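Local coordinates for development-specific protein S (Myxococcus xanthus, PDB 1NPS) that assembles on the surface of myxospores in the presence of calcium as a spore coat protein, two calcium ions being bound by the N-terminal domain described here, at residues A[1-6]-A[16-21]; A[22-27]-A[55-60]; A[36-41]-A[69-74]; A[48-53]-A[82-87]. All blocks are in the same frame, centred on the assembly; numbering follows the deposited sequence.

Overall arrangement
Contacts 1 and 4 are partly buried antiparallel strand pairs, one in each sheet of this N-terminal domain, with backbone ladders as their main chemistry. They pack on each other inside, and Gly-21 O and Val-83 N probably hydrogen-bond. Contacts 1 and 3 share one sheet (neighbouring strands 3-6 and 40-42), contacts 2 and 4 the other (21-23 and 80-85). Contact 3 is buried and has no direct hydrogen bond between its segments: leucine, isoleucine and water fill the joint. Contact 2 is a surface contact in which an aspartate and a phenylalanine of one loop seize a strand-to-helix turn. Asn-36 of contact 3 and Gln-53 of contact 4 share one calcium.

Contact 1 (A[1-6]-A[16-21]); sequences ANITVF and VDLPPG
Ile-3 and Leu-18 form the tight half of this strand pair. Both run on the inner face of the sheet together with Val-5 and Val-16, and Ile-3 CG1 lies 3.8 Å from Leu-18 CB. Ile-3 holds CG1 between its backbone N and carbonyl carbon (chi1 62°), which swings that branch over toward Leu-18. Val-5 CG1 also comes to 4.3 Å from Leu-18 CD1. Val-41 covers Ile-3 and Val-5, Ile-33 and Ile-38 cover Val-5, and Ile-81, Val-83 and Leu-31 close round Leu-18.

Four backbone bonds join the strands, two between Ile-3 and Leu-18 and two between Val-5 and Val-16; Thr-4 and Asp-17 are the non-hydrogen-bonded pair between them. Leu-18 N gives a short bond to Ile-3 O (2.9 Å), nearly along the C=O axis, while Ile-3 N comes to Leu-18 O from 36° above the carbonyl plane.

The other face is polar and more exposed. Thr-4 and Asp-17 sit side by side, pointing the same way, and Thr-4 OG1 donates to Asp-17 OD1 at 2.7 Å. That same OD1 also has Thr-4 CG2 close by, at 3.1 Å. Beyond the Ile-3/Leu-18 bridge the backbones stay close, but no hydrogen bond joins them: Asn-2 OD1 rests 3.3 Å from Pro-19 CB. Loosest is the solvent-exposed end, where Ala-1 O meets Pro-20 CD at 3.5 Å. Pro-19 O takes a hydrogen bond from Tyr-23 OH.

With one face apolar and the other polar, strands 3-6 and 15-18 make the hairpin that opens the first Greek key of a beta/gamma-crystallin domain.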
loop_
_atom_site.group_PDB
_atom_site.type_symbol
_atom_site.label_atom_id
_atom_site.label_comp_id
_atom_site.label_asym_id
_atom_site.label_seq_id
_atom_site.Cartn_x
_atom_site.Cartn_y
_atom_site.Cartn_z
ATOM N N ALA A 1 0.851 -9.393 -10.131
ATOM C CA ALA A 1 1.006 -8.127 -10.895
ATOM C C ALA A 1 0.906 -6.908 -9.985
ATOM O O ALA A 1 1.914 -6.435 -9.463
ATOM C CB ALA A 1 -0.046 -8.047 -11.996
ATOM N N ASN A 2 -0.309 -6.424 -9.747
ATOM C CA ASN A 2 -0.471 -5.234 -8.913
ATOM C C ASN A 2 -1.202 -5.503 -7.624
ATOM O O ASN A 2 -1.883 -6.514 -7.486
ATOM C CB ASN A 2 -1.266 -4.144 -9.641
ATOM C CG ASN A 2 -1.088 -4.183 -11.132
ATOM O OD1 ASN A 2 0.034 -4.159 -11.638
ATOM N ND2 ASN A 2 -2.201 -4.267 -11.852
ATOM N N ILE A 3 -0.983 -4.614 -6.664
ATOM C CA ILE A 3 -1.677 -4.663 -5.393
ATOM C C ILE A 3 -2.767 -3.591 -5.574
ATOM O O ILE A 3 -2.615 -2.686 -6.401
ATOM C CB ILE A 3 -0.759 -4.251 -4.197
ATOM C CG1 ILE A 3 -0.276 -2.804 -4.366
ATOM C CG2 ILE A 3 0.429 -5.221 -4.053
ATOM C CD1 ILE A 3 -0.000 -2.094 -3.055
ATOM N N THR A 4 -3.862 -3.692 -4.830
ATOM C CA THR A 4 -4.911 -2.683 -4.924
ATOM C C THR A 4 -5.112 -2.131 -3.507
ATOM O O THR A 4 -5.262 -2.897 -2.553
ATOM C CB THR A 4 -6.232 -3.263 -5.491
ATOM O OG1 THR A 4 -5.946 -4.067 -6.646
ATOM C CG2 THR A 4 -7.149 -2.144 -5.921
ATOM N N VAL A 5 -4.958 -0.819 -3.362
ATOM C CA VAL A 5 -5.120 -0.156 -2.075
ATOM C C VAL A 5 -6.492 0.493 -1.963
ATOM O O VAL A 5 -6.959 1.141 -2.907
ATOM C CB VAL A 5 -4.005 0.897 -1.849
ATOM C CG1 VAL A 5 -2.634 0.208 -1.837
ATOM C CG2 VAL A 5 -4.053 1.973 -2.928
ATOM N N PHE A 6 -7.106 0.373 -0.788
ATOM C CA PHE A 6 -8.448 0.910 -0.552
ATOM C C PHE A 6 -8.478 1.992 0.522
ATOM O O PHE A 6 -7.669 1.974 1.462
ATOM C CB PHE A 6 -9.408 -0.223 -0.160
ATOM C CG PHE A 6 -9.622 -1.239 -1.245
ATOM C CD1 PHE A 6 -8.733 -2.298 -1.411
ATOM C CD2 PHE A 6 -10.702 -1.120 -2.123
ATOM C CE1 PHE A 6 -8.911 -3.227 -2.433
ATOM C CE2 PHE A 6 -10.887 -2.037 -3.138
ATOM C CZ PHE A 6 -9.986 -3.094 -3.298
ATOM N N VAL A 16 -7.185 2.037 -5.949
ATOM C CA VAL A 16 -6.163 2.322 -6.967
ATOM C C VAL A 16 -5.154 1.171 -7.054
ATOM O O VAL A 16 -4.649 0.709 -6.026
ATOM C CB VAL A 16 -5.343 3.628 -6.615
ATOM C CG1 VAL A 16 -4.172 3.808 -7.562
ATOM C CG2 VAL A 16 -6.228 4.873 -6.645
ATOM N N ASP A 17 -4.817 0.754 -8.269
ATOM C CA ASP A 17 -3.845 -0.321 -8.483
ATOM C C ASP A 17 -2.413 0.209 -8.530
ATOM O O ASP A 17 -2.173 1.287 -9.050
ATOM C CB ASP A 17 -4.113 -1.047 -9.806
ATOM C CG ASP A 17 -5.372 -1.874 -9.779
ATOM O OD1 ASP A 17 -5.795 -2.280 -8.682
ATOM O OD2 ASP A 17 -5.929 -2.129 -10.867
ATOM N N LEU A 18 -1.473 -0.541 -7.960
ATOM C CA LEU A 18 -0.063 -0.146 -7.983
ATOM C C LEU A 18 0.818 -1.277 -8.488
ATOM O O LEU A 18 0.941 -2.308 -7.823
ATOM C CB LEU A 18 0.433 0.234 -6.586
ATOM C CG LEU A 18 -0.173 1.470 -5.933
ATOM C CD1 LEU A 18 0.386 1.622 -4.528
ATOM C CD2 LEU A 18 0.141 2.686 -6.805
ATOM N N PRO A 19 1.414 -1.126 -9.687
ATOM C CA PRO A 19 2.272 -2.204 -10.166
ATOM C C PRO A 19 3.588 -2.123 -9.372
ATOM O O PRO A 19 3.738 -1.264 -8.501
ATOM C CB PRO A 19 2.454 -1.857 -11.648
ATOM C CG PRO A 19 2.379 -0.399 -11.663
ATOM C CD PRO A 19 1.254 -0.083 -10.714
ATOM N N PRO A 20 4.511 -3.070 -9.598
ATOM C CA PRO A 20 5.785 -3.051 -8.884
ATOM C C PRO A 20 6.523 -1.737 -9.107
ATOM O O PRO A 20 6.520 -1.182 -10.210
ATOM C CB PRO A 20 6.540 -4.221 -9.510
ATOM C CG PRO A 20 5.457 -5.176 -9.844
ATOM C CD PRO A 20 4.423 -4.254 -10.467
ATOM N N GLY A 21 7.153 -1.254 -8.051
ATOM C CA GLY A 21 7.895 -0.014 -8.128
ATOM C C GLY A 21 8.004 0.611 -6.760
ATOM O O GLY A 21 7.468 0.093 -5.780
#

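Contact 2 (A[22-27]-A[55-60])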
loop_
_atom_site.group_PDB
_atom_site.type_symbol
_atom_site.label_atom_id
_atom_site.label_comp_id
_atom_site.label_asym_id
_atom_site.label_seq_id
_atom_site.Cartn_x
_atom_site.Cartn_y
_atom_site.Cartn_z
ATOM N N ASN A 22 8.653 1.760 -6.699
ATOM C CA ASN A 22 8.823 2.479 -5.441
ATOM C C ASN A 22 7.992 3.745 -5.525
ATOM O O ASN A 22 8.037 4.454 -6.518
ATOM C CB ASN A 22 10.291 2.824 -5.237
ATOM C CG ASN A 22 11.184 1.644 -5.449
ATOM O OD1 ASN A 22 11.046 0.631 -4.777
ATOM N ND2 ASN A 22 12.108 1.757 -6.399
ATOM N N TYR A 23 7.194 3.994 -4.495
ATOM C CA TYR A 23 6.318 5.162 -4.482
ATOM C C TYR A 23 6.468 6.062 -3.262
ATOM O O TYR A 23 6.144 5.660 -2.145
ATOM C CB TYR A 23 4.857 4.712 -4.582
ATOM C CG TYR A 23 4.590 3.812 -5.760
ATOM C CD1 TYR A 23 4.333 4.351 -7.022
ATOM C CD2 TYR A 23 4.617 2.426 -5.622
ATOM C CE1 TYR A 23 4.111 3.530 -8.122
ATOM C CE2 TYR A 23 4.398 1.595 -6.709
ATOM C CZ TYR A 23 4.143 2.150 -7.963
ATOM O OH TYR A 23 3.917 1.341 -9.052
ATOM N N THR A 24 6.930 7.286 -3.483
ATOM C CA THR A 24 7.059 8.253 -2.400
ATOM C C THR A 24 5.681 8.896 -2.196
ATOM O O THR A 24 4.728 8.605 -2.945
ATOM C CB THR A 24 8.080 9.364 -2.731
ATOM O OG1 THR A 24 7.606 10.142 -3.831
ATOM C CG2 THR A 24 9.447 8.763 -3.065
ATOM N N ARG A 25 5.578 9.746 -1.176
ATOM C CA ARG A 25 4.334 10.448 -0.852
ATOM C C ARG A 25 3.829 11.259 -2.044
ATOM O O ARG A 25 2.651 11.209 -2.385
ATOM C CB ARG A 25 4.539 11.353 0.373
ATOM C CG ARG A 25 3.310 12.106 0.818
ATOM C CD ARG A 25 3.573 12.904 2.092
ATOM N NE ARG A 25 2.502 13.868 2.367
ATOM C CZ ARG A 25 2.226 14.377 3.568
ATOM N NH1 ARG A 25 2.943 14.023 4.632
ATOM N NH2 ARG A 25 1.218 15.229 3.712
ATOM N N ALA A 26 4.731 11.998 -2.676
ATOM C CA ALA A 26 4.379 12.810 -3.840
ATOM C C ALA A 26 3.964 11.941 -5.044
ATOM O O ALA A 26 3.056 12.310 -5.787
ATOM C CB ALA A 26 5.546 13.711 -4.210
ATOM N N GLN A 27 4.625 10.801 -5.234
ATOM C CA GLN A 27 4.286 9.909 -6.349
ATOM C C GLN A 27 2.925 9.250 -6.115
ATOM O O GLN A 27 2.161 9.038 -7.052
ATOM C CB GLN A 27 5.379 8.856 -6.570
ATOM C CG GLN A 27 6.624 9.452 -7.174
ATOM C CD GLN A 27 7.805 8.513 -7.200
ATOM O OE1 GLN A 27 8.686 8.655 -8.043
ATOM N NE2 GLN A 27 7.852 7.582 -6.261
ATOM N N ASP A 55 7.480 9.148 4.661
ATOM C CA ASP A 55 7.842 9.278 3.256
ATOM C C ASP A 55 9.308 8.817 3.180
ATOM O O ASP A 55 9.995 8.736 4.199
ATOM C CB ASP A 55 7.720 10.756 2.849
ATOM C CG ASP A 55 7.790 10.978 1.336
ATOM O OD1 ASP A 55 7.793 9.996 0.563
ATOM O OD2 ASP A 55 7.840 12.159 0.931
ATOM N N GLY A 56 9.789 8.499 1.987
ATOM C CA GLY A 56 11.173 8.078 1.865
ATOM C C GLY A 56 11.472 6.665 2.321
ATOM O O GLY A 56 12.625 6.351 2.666
ATOM N N PHE A 57 10.450 5.817 2.370
ATOM C CA PHE A 57 10.638 4.419 2.743
ATOM C C PHE A 57 11.295 4.242 4.116
ATOM O O PHE A 57 12.200 3.439 4.288
ATOM C CB PHE A 57 11.453 3.710 1.638
ATOM C CG PHE A 57 11.044 4.125 0.241
ATOM C CD1 PHE A 57 9.810 3.736 -0.273
ATOM C CD2 PHE A 57 11.833 4.999 -0.501
ATOM C CE1 PHE A 57 9.357 4.220 -1.500
ATOM C CE2 PHE A 57 11.397 5.488 -1.716
ATOM C CZ PHE A 57 10.145 5.097 -2.220
ATOM N N ALA A 58 10.820 4.986 5.099
ATOM C CA ALA A 58 11.376 4.893 6.436
ATOM C C ALA A 58 10.271 4.850 7.473
ATOM O O ALA A 58 9.108 5.081 7.151
ATOM C CB ALA A 58 12.280 6.082 6.696
ATOM N N GLY A 59 10.649 4.532 8.711
ATOM C CA GLY A 59 9.716 4.501 9.828
ATOM C C GLY A 59 9.132 3.149 10.158
ATOM O O GLY A 59 9.679 2.101 9.791
ATOM N N ASP A 60 8.052 3.160 10.928
ATOM C CA ASP A 60 7.382 1.915 11.253
ATOM C C ASP A 60 6.831 1.430 9.897
ATOM O O ASP A 60 6.534 2.235 9.007
ATOM C CB ASP A 60 6.256 2.162 12.264
ATOM C CG ASP A 60 5.759 0.878 12.926
ATOM O OD1 ASP A 60 6.330 -0.216 12.676
ATOM O OD2 ASP A 60 4.780 0.969 13.704
#
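Phe-57 turns its ring toward strand 21-23, and backbone Tyr-23 N lies in plane at its edge. Three other atoms approach the ring obliquely: Asn-22 CB and Thr-24 CG2, each 3.8 Å from Phe-57 CZ, and Tyr-23 O, 3.6 Å from Phe-57 CE1. Arg-82 of the adjacent strand touches the ring as well.

The second flat group is the carboxylate of Asp-55, gripped at one oxygen from opposite faces. Arg-25 N donates to Asp-55 OD1 at 2.8 Å in a nearly straight bond (172° at the hydrogen), standing well above the carboxylate plane; Gly-56 N reaches the same oxygen from the other face at 2.9 Å. Two bonds through opposite faces should fix the rotation of the group. Asp-55 CG stands anti to its backbone N (chi1 -168°), which carries it across to Arg-25 CB, 3.4 Å away. Beyond CB, the extended Arg-25 chain leads away.

Arg-25 opens helix 25-30, so a negative oxygen at its N-H would suit the positive end of the helix. Thr-24 is the N-cap, its OG1 accepting a weak bond from Gln-27 N.

Phe-57 N is in turn hydrogen-bonded to Ser-80 OG, as a serine side chain secures the folded hairpin in beta/gamma-crystallin Greek keys; residues 55-60 belong to that hairpin in the second motif.

Contact 3 (A[36-41]-A[69-74]); sequences NTISSV and EELGPL. With CA (calcium ion), chain B; CA (calcium ion), chain C.
Ile-38 carries CG2 anti to its backbone N, and Leu-71 has CG anti to its carbonyl carbon (chi1 -63°) with CD1 extended beyond it (chi2 175°); the side chains cross, and Ile-38 CG2 meets Leu-71 CD1 at 3.8 Å. Ile-38 also packs on Val-5 and Ile-33. Next along, Ser-40 CB presses on Glu-69 O at 3.3 Å, while Ser-40 OG is engaged with Asn-8 O and Phe-11 N.

No direct hydrogen bond joins the segments; water does. One molecule donates to both Ile-38 O (2.6 Å) and Leu-74 O (2.9 Å). A second accepts from Leu-71 N and lies 3.0 Å from Ser-39 O, which also receives a CA-H...O contact from Glu-70 CA.

Ser-39 and Ser-40 both face Phe-6, a classic beta bulge, at the end of a run that matches the (Asn/Asp)-(Asn/Asp)-X-X-(Ser/Thr)-Ser calcium signature of beta/gamma-crystallins. Thr-37 O and Ser-39 OG hold one ion with Tyr-7 O and Asn-76 OD1. Asn-36 OD1 reaches the other at 2.2 Å; in this model Gln-53 O and Ser-79 OG are the other protein ligands, and three waters sit at doubtfully short distances. Within 69-74, Leu-74 N hydrogen-bonds to Leu-71 O.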
loop_
_atom_site.group_PDB
_atom_site.type_symbol
_atom_site.label_atom_id
_atom_site.label_comp_id
_atom_site.label_asym_id
_atom_site.label_seq_id
_atom_site.Cartn_x
_atom_site.Cartn_y
_atom_site.Cartn_z
ATOM N N ASN A 36 -1.681 9.130 4.109
ATOM C CA ASN A 36 -2.334 8.516 5.271
ATOM C C ASN A 36 -3.830 8.251 5.049
ATOM O O ASN A 36 -4.664 8.738 5.825
ATOM C CB ASN A 36 -2.180 9.400 6.532
ATOM C CG ASN A 36 -0.725 9.715 6.898
ATOM O OD1 ASN A 36 0.207 8.997 6.544
ATOM N ND2 ASN A 36 -0.544 10.799 7.653
ATOM N N THR A 37 -4.191 7.518 3.999
ATOM C CA THR A 37 -5.608 7.225 3.749
ATOM C C THR A 37 -5.898 5.741 3.558
ATOM O O THR A 37 -7.033 5.286 3.770
ATOM C CB THR A 37 -6.180 7.999 2.524
ATOM O OG1 THR A 37 -5.412 7.702 1.350
ATOM C CG2 THR A 37 -6.202 9.507 2.781
ATOM N N ILE A 38 -4.874 4.979 3.201
ATOM C CA ILE A 38 -5.018 3.548 2.969
ATOM C C ILE A 38 -5.478 2.793 4.217
ATOM O O ILE A 38 -4.955 2.990 5.309
ATOM C CB ILE A 38 -3.708 2.969 2.430
ATOM C CG1 ILE A 38 -3.397 3.622 1.084
ATOM C CG2 ILE A 38 -3.798 1.467 2.320
ATOM C CD1 ILE A 38 -2.108 3.160 0.479
ATOM N N SER A 39 -6.492 1.948 4.049
ATOM C CA SER A 39 -7.041 1.195 5.173
ATOM C C SER A 39 -7.115 -0.314 4.923
ATOM O O SER A 39 -7.295 -1.105 5.850
ATOM C CB SER A 39 -8.407 1.770 5.559
ATOM O OG SER A 39 -8.334 3.189 5.720
ATOM N N SER A 40 -6.961 -0.717 3.672
ATOM C CA SER A 40 -6.964 -2.145 3.336
ATOM C C SER A 40 -6.271 -2.356 1.994
ATOM O O SER A 40 -6.173 -1.426 1.182
ATOM C CB SER A 40 -8.382 -2.757 3.385
ATOM O OG SER A 40 -9.256 -2.270 2.385
ATOM N N VAL A 41 -5.690 -3.540 1.807
ATOM C CA VAL A 41 -4.957 -3.848 0.593
ATOM C C VAL A 41 -5.138 -5.288 0.134
ATOM O O VAL A 41 -5.214 -6.214 0.947
ATOM C CB VAL A 41 -3.436 -3.638 0.807
ATOM C CG1 VAL A 41 -2.679 -3.844 -0.499
ATOM C CG2 VAL A 41 -3.155 -2.253 1.375
ATOM N N GLU A 69 -7.566 -6.993 5.144
ATOM C CA GLU A 69 -8.789 -6.209 5.337
ATOM C C GLU A 69 -8.583 -4.978 6.221
ATOM O O GLU A 69 -9.415 -4.074 6.245
ATOM C CB GLU A 69 -9.883 -7.076 5.975
ATOM C CG GLU A 69 -9.583 -7.446 7.441
ATOM C CD GLU A 69 -10.778 -8.052 8.166
ATOM O OE1 GLU A 69 -11.030 -9.263 7.970
ATOM O OE2 GLU A 69 -11.449 -7.320 8.937
ATOM N N GLU A 70 -7.535 -5.009 7.031
ATOM C CA GLU A 70 -7.224 -3.900 7.915
ATOM C C GLU A 70 -5.709 -3.818 8.097
ATOM O O GLU A 70 -4.992 -4.777 7.806
ATOM C CB GLU A 70 -7.959 -4.060 9.248
ATOM C CG GLU A 70 -7.463 -5.167 10.142
ATOM C CD GLU A 70 -7.367 -4.719 11.596
ATOM O OE1 GLU A 70 -7.583 -3.511 11.883
ATOM O OE2 GLU A 70 -7.059 -5.572 12.457
ATOM N N LEU A 71 -5.225 -2.691 8.605
ATOM C CA LEU A 71 -3.787 -2.470 8.758
ATOM C C LEU A 71 -3.336 -2.113 10.173
ATOM O O LEU A 71 -2.227 -1.602 10.365
ATOM C CB LEU A 71 -3.338 -1.368 7.784
ATOM C CG LEU A 71 -3.500 -1.660 6.289
ATOM C CD1 LEU A 71 -3.126 -0.434 5.506
ATOM C CD2 LEU A 71 -2.646 -2.852 5.868
ATOM N N GLY A 72 -4.214 -2.346 11.147
ATOM C CA GLY A 72 -3.877 -2.056 12.522
ATOM C C GLY A 72 -3.321 -0.661 12.725
ATOM O O GLY A 72 -3.944 0.313 12.305
ATOM N N PRO A 73 -2.108 -0.540 13.293
ATOM C CA PRO A 73 -1.453 0.752 13.558
ATOM C C PRO A 73 -1.096 1.617 12.339
ATOM O O PRO A 73 -0.946 2.827 12.465
ATOM C CB PRO A 73 -0.227 0.351 14.390
ATOM C CG PRO A 73 0.103 -1.024 13.853
ATOM C CD PRO A 73 -1.260 -1.665 13.733
ATOM N N LEU A 74 -0.926 1.002 11.171
ATOM C CA LEU A 74 -0.610 1.774 9.978
ATOM C C LEU A 74 -1.858 2.250 9.223
ATOM O O LEU A 74 -1.755 2.851 8.153
ATOM C CB LEU A 74 0.352 1.014 9.057
ATOM C CG LEU A 74 1.838 1.323 9.329
ATOM C CD1 LEU A 74 2.366 0.478 10.488
ATOM C CD2 LEU A 74 2.669 1.076 8.079
HETATM CA CA CA B . -8.547 4.911 5.202
HETATM CA CA CA C . 2.326 8.911 7.215
HETATM O O HOH W 1 -2.626 4.158 5.689
HETATM O O HOH W 2 -6.812 -0.697 8.750
HETATM O O HOH W 3 -9.392 6.248 5.148
HETATM O O HOH W 4 2.198 7.517 6.577
HETATM O O HOH W 5 3.050 10.449 7.493
HETATM O O HOH W 6 1.954 8.878 9.214
#

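Contact 4 (A[48-53]-A[82-87]). With CA (calcium ion), chain C.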
loop_
_atom_site.group_PDB
_atom_site.type_symbol
_atom_site.label_atom_id
_atom_site.label_comp_id
_atom_site.label_asym_id
_atom_site.label_seq_id
_atom_site.Cartn_x
_atom_site.Cartn_y
_atom_site.Cartn_z
ATOM N N LYS A 48 4.363 -8.443 -3.413
ATOM C CA LYS A 48 4.241 -8.075 -2.003
ATOM C C LYS A 48 4.496 -6.569 -1.902
ATOM O O LYS A 48 5.030 -5.952 -2.833
ATOM C CB LYS A 48 5.244 -8.834 -1.127
ATOM C CG LYS A 48 6.683 -8.383 -1.277
ATOM C CD LYS A 48 7.514 -8.914 -0.126
ATOM C CE LYS A 48 8.923 -8.357 -0.140
ATOM N NZ LYS A 48 9.730 -8.908 0.986
ATOM N N ALA A 49 4.094 -5.983 -0.784
ATOM C CA ALA A 49 4.256 -4.555 -0.555
ATOM C C ALA A 49 4.780 -4.275 0.841
ATOM O O ALA A 49 4.525 -5.022 1.787
ATOM C CB ALA A 49 2.908 -3.832 -0.738
ATOM N N ILE A 50 5.526 -3.190 0.951
ATOM C CA ILE A 50 6.035 -2.739 2.241
ATOM C C ILE A 50 5.426 -1.347 2.391
ATOM O O ILE A 50 5.661 -0.475 1.548
ATOM C CB ILE A 50 7.573 -2.641 2.297
ATOM C CG1 ILE A 50 8.202 -3.976 1.894
ATOM C CG2 ILE A 50 8.001 -2.291 3.731
ATOM C CD1 ILE A 50 9.718 -3.957 1.719
ATOM N N LEU A 51 4.566 -1.180 3.391
ATOM C CA LEU A 51 3.913 0.103 3.642
ATOM C C LEU A 51 4.698 0.820 4.749
ATOM O O LEU A 51 5.045 0.213 5.762
ATOM C CB LEU A 51 2.456 -0.123 4.050
ATOM C CG LEU A 51 1.680 -1.173 3.249
ATOM C CD1 LEU A 51 0.247 -1.211 3.746
ATOM C CD2 LEU A 51 1.727 -0.885 1.762
ATOM N N TYR A 52 5.025 2.084 4.524
ATOM C CA TYR A 52 5.815 2.877 5.468
ATOM C C TYR A 52 5.020 4.030 6.027
ATOM O O TYR A 52 4.252 4.663 5.311
ATOM C CB TYR A 52 7.063 3.449 4.773
ATOM C CG TYR A 52 7.981 2.425 4.149
ATOM C CD1 TYR A 52 9.010 1.849 4.879
ATOM C CD2 TYR A 52 7.828 2.044 2.821
ATOM C CE1 TYR A 52 9.864 0.922 4.299
ATOM C CE2 TYR A 52 8.666 1.127 2.236
ATOM C CZ TYR A 52 9.683 0.564 2.976
ATOM O OH TYR A 52 10.496 -0.381 2.395
ATOM N N GLN A 53 5.231 4.333 7.302
ATOM C CA GLN A 53 4.534 5.433 7.955
ATOM C C GLN A 53 5.114 6.778 7.535
ATOM O O GLN A 53 4.440 7.805 7.571
ATOM C CB GLN A 53 4.630 5.272 9.468
ATOM C CG GLN A 53 3.763 6.243 10.260
ATOM C CD GLN A 53 3.409 5.690 11.630
ATOM O OE1 GLN A 53 2.518 4.838 11.758
ATOM N NE2 GLN A 53 4.130 6.134 12.658
ATOM N N ARG A 82 6.637 0.418 -1.363
ATOM C CA ARG A 82 7.511 -0.282 -2.312
ATOM C C ARG A 82 6.759 -1.566 -2.677
ATOM O O ARG A 82 6.388 -2.345 -1.797
ATOM C CB ARG A 82 8.872 -0.638 -1.689
ATOM C CG ARG A 82 9.718 0.570 -1.268
ATOM C CD ARG A 82 11.137 0.171 -0.851
ATOM N NE ARG A 82 11.771 -0.640 -1.884
ATOM C CZ ARG A 82 12.584 -1.669 -1.662
ATOM N NH1 ARG A 82 12.931 -2.006 -0.427
ATOM N NH2 ARG A 82 13.077 -2.343 -2.694
ATOM N N VAL A 83 6.406 -1.721 -3.943
ATOM C CA VAL A 83 5.698 -2.917 -4.397
ATOM C C VAL A 83 6.764 -3.776 -5.045
ATOM O O VAL A 83 7.428 -3.348 -5.980
ATOM C CB VAL A 83 4.560 -2.560 -5.381
ATOM C CG1 VAL A 83 3.845 -3.830 -5.862
ATOM C CG2 VAL A 83 3.570 -1.596 -4.693
ATOM N N ILE A 84 6.913 -5.000 -4.562
ATOM C CA ILE A 84 7.972 -5.857 -5.061
ATOM C C ILE A 84 7.528 -7.201 -5.629
ATOM O O ILE A 84 6.762 -7.909 -4.993
ATOM C CB ILE A 84 8.999 -6.096 -3.916
ATOM C CG1 ILE A 84 9.414 -4.750 -3.301
ATOM C CG2 ILE A 84 10.213 -6.833 -4.449
ATOM C CD1 ILE A 84 9.938 -4.830 -1.906
ATOM N N SER A 85 8.034 -7.544 -6.814
ATOM C CA SER A 85 7.742 -8.820 -7.480
ATOM C C SER A 85 8.441 -9.978 -6.766
ATOM O O SER A 85 9.654 -9.958 -6.570
ATOM C CB SER A 85 8.245 -8.811 -8.920
ATOM O OG SER A 85 7.745 -7.708 -9.636
ATOM N N VAL A 86 7.671 -11.005 -6.422
ATOM C CA VAL A 86 8.181 -12.196 -5.753
ATOM C C VAL A 86 7.712 -13.311 -6.681
ATOM O O VAL A 86 6.750 -14.008 -6.387
ATOM C CB VAL A 86 7.534 -12.363 -4.365
ATOM C CG1 VAL A 86 8.129 -13.553 -3.639
ATOM C CG2 VAL A 86 7.711 -11.096 -3.546
ATOM N N PRO A 87 8.402 -13.478 -7.821
ATOM C CA PRO A 87 8.175 -14.447 -8.904
ATOM C C PRO A 87 7.164 -15.580 -8.700
ATOM O O PRO A 87 6.161 -15.635 -9.413
ATOM C CB PRO A 87 9.581 -14.948 -9.198
ATOM C CG PRO A 87 10.369 -13.674 -9.105
ATOM C CD PRO A 87 9.793 -12.980 -7.872
HETATM CA CA CA C . 2.326 8.911 7.215
HETATM O O HOH W 4 2.198 7.517 6.577
HETATM O O HOH W 5 3.050 10.449 7.493
HETATM O O HOH W 6 1.954 8.878 9.214
#
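Lys-48 runs out over strand 80-85 beside Ile-84, the two side chains pointing the same way, with Val-86 crossing Lys-48 at about a right angle. Its CB grazes Val-86 CG2 at 4.1 Å. CG, placed between the backbone N and the carbonyl carbon (chi1 72°), sits against the same methyl, 3.7 Å from Val-86 CG2, and equally near Ile-84 O. CD brushes Val-86 CG2 once more, and CE draws up to Ile-84 CD1 at 4.1 Å. The tip, NZ, forms a salt bridge with Glu-63 of strand 61-64.

Underneath, Lys-48 and Ile-50 pair with Ile-84 and Arg-82 through four antiparallel backbone bonds, the shortest from Ile-84 N to Lys-48 O (2.7 Å). These are the two central strands of the four-stranded sheet, which takes its edge strand 21-23 from the first Greek key, the strand exchange of the beta/gamma-crystallin fold. Ala-49 and Val-83 turn to the opposite face, where both meet Ile-3 of the other sheet. Val-86 already belongs to the connecting peptide.

Ile-50 CD1 meets Ile-84 CD1 at 3.7 Å, and the latter methyl also stands over one face of the Arg-82 guanidinium, offset toward its rim. Arg-82 crosses Tyr-52 obliquely, with ring and guanidinium planes only 18° apart. Contact is through the aliphatic part: Arg-82 CG sits at the ring edge, 3.7 Å from Tyr-52 CE2, and Arg-82 CD is 3.4 Å from Tyr-52 OH. Arg-82 NE hydrogen-bonds to Asn-22 OD1. Just past Tyr-52, Gln-53 O binds a calcium ion at 2.4 Å.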